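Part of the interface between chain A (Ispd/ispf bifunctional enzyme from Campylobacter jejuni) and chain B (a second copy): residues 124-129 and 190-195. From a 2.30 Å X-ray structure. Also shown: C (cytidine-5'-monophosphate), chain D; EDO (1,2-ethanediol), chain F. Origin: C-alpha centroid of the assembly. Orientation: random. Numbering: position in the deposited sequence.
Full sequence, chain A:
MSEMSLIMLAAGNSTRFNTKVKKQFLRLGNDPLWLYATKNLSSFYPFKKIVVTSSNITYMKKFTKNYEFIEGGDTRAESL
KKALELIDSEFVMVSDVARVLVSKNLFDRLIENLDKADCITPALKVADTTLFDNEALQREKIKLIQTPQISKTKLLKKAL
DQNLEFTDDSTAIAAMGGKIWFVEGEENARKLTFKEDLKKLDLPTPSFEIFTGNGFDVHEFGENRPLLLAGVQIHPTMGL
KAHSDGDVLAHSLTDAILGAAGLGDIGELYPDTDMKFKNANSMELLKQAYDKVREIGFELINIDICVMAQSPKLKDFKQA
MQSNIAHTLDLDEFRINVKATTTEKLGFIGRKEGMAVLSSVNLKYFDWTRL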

# COMPACT_ATOMS: atom_id res chain seq x y z
N LEU A 124 -27.36 0.85 18.05
CA LEU A 124 -26.08 0.98 18.71
C LEU A 124 -26.31 1.61 20.07
O LEU A 124 -27.18 2.45 20.24
N LYS A 125 -25.51 1.18 21.04
CA LYS A 125 -25.49 1.78 22.37
C LYS A 125 -24.53 2.96 22.35
O LYS A 125 -23.75 3.12 21.41
N VAL A 126 -24.58 3.77 23.41
CA VAL A 126 -23.76 4.96 23.54
C VAL A 126 -23.04 4.97 24.90
O VAL A 126 -23.68 4.77 25.93
N ALA A 127 -21.73 5.22 24.88
CA ALA A 127 -20.93 5.26 26.11
C ALA A 127 -20.52 6.68 26.49
O ALA A 127 -19.94 6.90 27.56
N ASP A 128 -20.82 7.64 25.62
CA ASP A 128 -20.62 9.04 25.94
C ASP A 128 -21.72 9.58 26.85
O ASP A 128 -22.89 9.16 26.76
N THR A 129 -21.34 10.52 27.72
CA THR A 129 -22.28 11.44 28.34
C THR A 129 -23.20 12.01 27.26
O THR A 129 -22.74 12.50 26.22
N ARG B 190 -13.43 9.03 20.08
CA ARG B 190 -14.31 7.98 20.60
C ARG B 190 -13.66 7.26 21.78
O ARG B 190 -12.44 7.10 21.82
N LYS B 191 -14.50 6.82 22.72
CA LYS B 191 -14.03 6.10 23.90
C LYS B 191 -14.12 4.59 23.69
O LYS B 191 -15.20 4.05 23.41
N LEU B 192 -12.99 3.91 23.81
CA LEU B 192 -12.99 2.45 23.78
C LEU B 192 -13.75 1.92 25.01
O LEU B 192 -13.32 2.11 26.16
N THR B 193 -14.89 1.31 24.76
CA THR B 193 -15.77 0.84 25.83
C THR B 193 -16.13 -0.62 25.65
O THR B 193 -16.04 -1.41 26.59
N PHE B 194 -16.53 -0.97 24.42
CA PHE B 194 -16.95 -2.32 24.07
C PHE B 194 -15.89 -2.97 23.20
O PHE B 194 -15.18 -2.28 22.46
N LYS B 195 -15.80 -4.29 23.29
CA LYS B 195 -14.91 -5.09 22.44
C LYS B 195 -15.04 -4.71 20.96
O LYS B 195 -14.08 -4.78 20.20

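Two irregular loop segments run roughly antiparallel here, their end-to-end directions 153° apart; the closest CA atoms, those of Ala A127 and Thr B193, are 6.8 Å apart, and most of the contact is made by side chains. Leu A124, chi1 m and chi2 t, is buried but out of reach of chain B, so the contact begins with Lys A125. Its CA-to-CB bond points toward the partner, and a chain that starts m, t ends with NZ 3.9 Å from CE2 of Phe B194. Lys A125 NZ lies 4.4 Å from the centroid of the Phe B194 ring and 28° off its normal, an off-centre cation-pi contact on an exposed flank.

Val A126, chi1 t, points away and makes no contact. Ala A127 points toward chain B: its CB lies 3.3 Å from OG1 of Thr B193 and 4.2 Å from CE1 of Phe B194, whose ring, with chi1 m, meets both Ala A127 CB and Lys A125 NZ obliquely. Thr B193, also m, turns OG1 back to the carbonyl O of Lys B191 in a weak 3.4 Å hydrogen bond.

The carbonyl of Ala A127 supplies the polar centre. Lys B191, t, t, p, t, sends NZ to Ala A127 O at 2.9 Å, and the same NZ donates to OP3 of cytidine monophosphate at 2.8 Å and to O1 of ethanediol at 2.9 Å. One buried ammonium thus ties protein, nucleotide and a probable crystallisation additive together.

Asp A128, chi1 m, leaves its backbone sideways, but its carboxylate comes nearer. A water bridges the chains, donating to Asp A128 OD1 at 2.6 Å and accepting from Lys B191 N at 3.0 Å. Thr A129, m, makes no direct contact; its N donates to ethanediol O2 at 2.9 Å, placing the diol between it and Lys B191.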

# COMPACT_ATOMS: atom_id res chain seq x y z
CB LEU A 124 -25.14 1.87 17.90
CG LEU A 124 -24.74 1.37 16.51
CD1 LEU A 124 -24.02 2.48 15.76
CD2 LEU A 124 -23.89 0.11 16.59
CB LYS A 125 -25.03 0.76 23.41
CG LYS A 125 -25.90 -0.50 23.52
CD LYS A 125 -25.38 -1.44 24.63
CE LYS A 125 -25.19 -2.87 24.11
NZ LYS A 125 -23.82 -3.13 23.53
CB VAL A 126 -24.63 6.25 23.40
CG1 VAL A 126 -23.79 7.50 23.61
CG2 VAL A 126 -25.31 6.29 22.04
CB ALA A 127 -19.71 4.39 25.97
CB ASP A 128 -20.60 9.88 24.66
CG ASP A 128 -19.43 9.54 23.73
OD1 ASP A 128 -18.33 9.19 24.22
OD2 ASP A 128 -19.54 9.61 22.49
CB THR A 129 -21.50 12.58 29.02
OG1 THR A 129 -20.62 12.04 30.00
CG2 THR A 129 -22.44 13.51 29.82
CB ARG B 190 -14.67 6.95 19.52
CG ARG B 190 -15.12 5.57 20.11
CD ARG B 190 -15.34 4.43 19.10
NE ARG B 190 -16.27 4.80 18.03
CZ ARG B 190 -17.60 4.72 18.12
NH1 ARG B 190 -18.18 4.29 19.23
NH2 ARG B 190 -18.34 5.09 17.08
CB LYS B 191 -14.85 6.53 25.11
CG LYS B 191 -14.42 5.92 26.44
CD LYS B 191 -15.07 6.64 27.62
CE LYS B 191 -16.55 6.30 27.75
NZ LYS B 191 -17.29 7.28 28.59
CB LEU B 192 -11.57 1.90 23.68
CG LEU B 192 -11.32 0.40 23.86
CD1 LEU B 192 -12.03 -0.43 22.81
CD2 LEU B 192 -9.82 0.10 23.84
CB THR B 193 -17.05 1.71 25.88
OG1 THR B 193 -16.69 3.05 26.24
CG2 THR B 193 -17.97 1.27 27.03
CB PHE B 194 -18.30 -2.27 23.33
CG PHE B 194 -19.36 -1.46 24.03
CD1 PHE B 194 -19.60 -0.14 23.66
CD2 PHE B 194 -20.13 -2.02 25.05
CE1 PHE B 194 -20.59 0.62 24.31
CE2 PHE B 194 -21.11 -1.28 25.70
CZ PHE B 194 -21.35 0.05 25.33
CB LYS B 195 -15.22 -6.58 22.63
CG LYS B 195 -14.07 -7.40 23.23
CD LYS B 195 -14.56 -8.74 23.80
CE LYS B 195 -14.50 -9.86 22.75
NZ LYS B 195 -15.62 -10.83 22.90
OP3 C D . -16.64 5.59 30.73
P C D . -16.42 5.56 32.22
OP1 C D . -16.48 4.17 32.79
OP2 C D . -17.18 6.62 32.99
O5' C D . -14.86 5.92 32.40
C5' C D . -14.31 7.14 31.95
C4' C D . -12.84 7.24 32.36
O4' C D . -12.71 7.43 33.78
C3' C D . -12.04 6.00 32.01
O3' C D . -10.84 6.44 31.41
C2' C D . -11.75 5.33 33.34
O2' C D . -10.51 4.64 33.35
C1' C D . -11.77 6.49 34.31
N1 C D . -12.20 6.06 35.64
C2 C D . -11.40 6.38 36.74
O2 C D . -10.33 7.03 36.58
N3 C D . -11.79 5.98 37.97
C4 C D . -12.93 5.26 38.14
N4 C D . -13.30 4.86 39.39
C5 C D . -13.74 4.93 37.05
C6 C D . -13.34 5.35 35.79
C1 EDO F . -17.05 11.35 29.49
O1 EDO F . -16.69 10.08 28.98
C2 EDO F . -17.64 12.20 28.38
O2 EDO F . -18.63 11.45 27.71
O HOH W 1 -17.45 7.23 22.68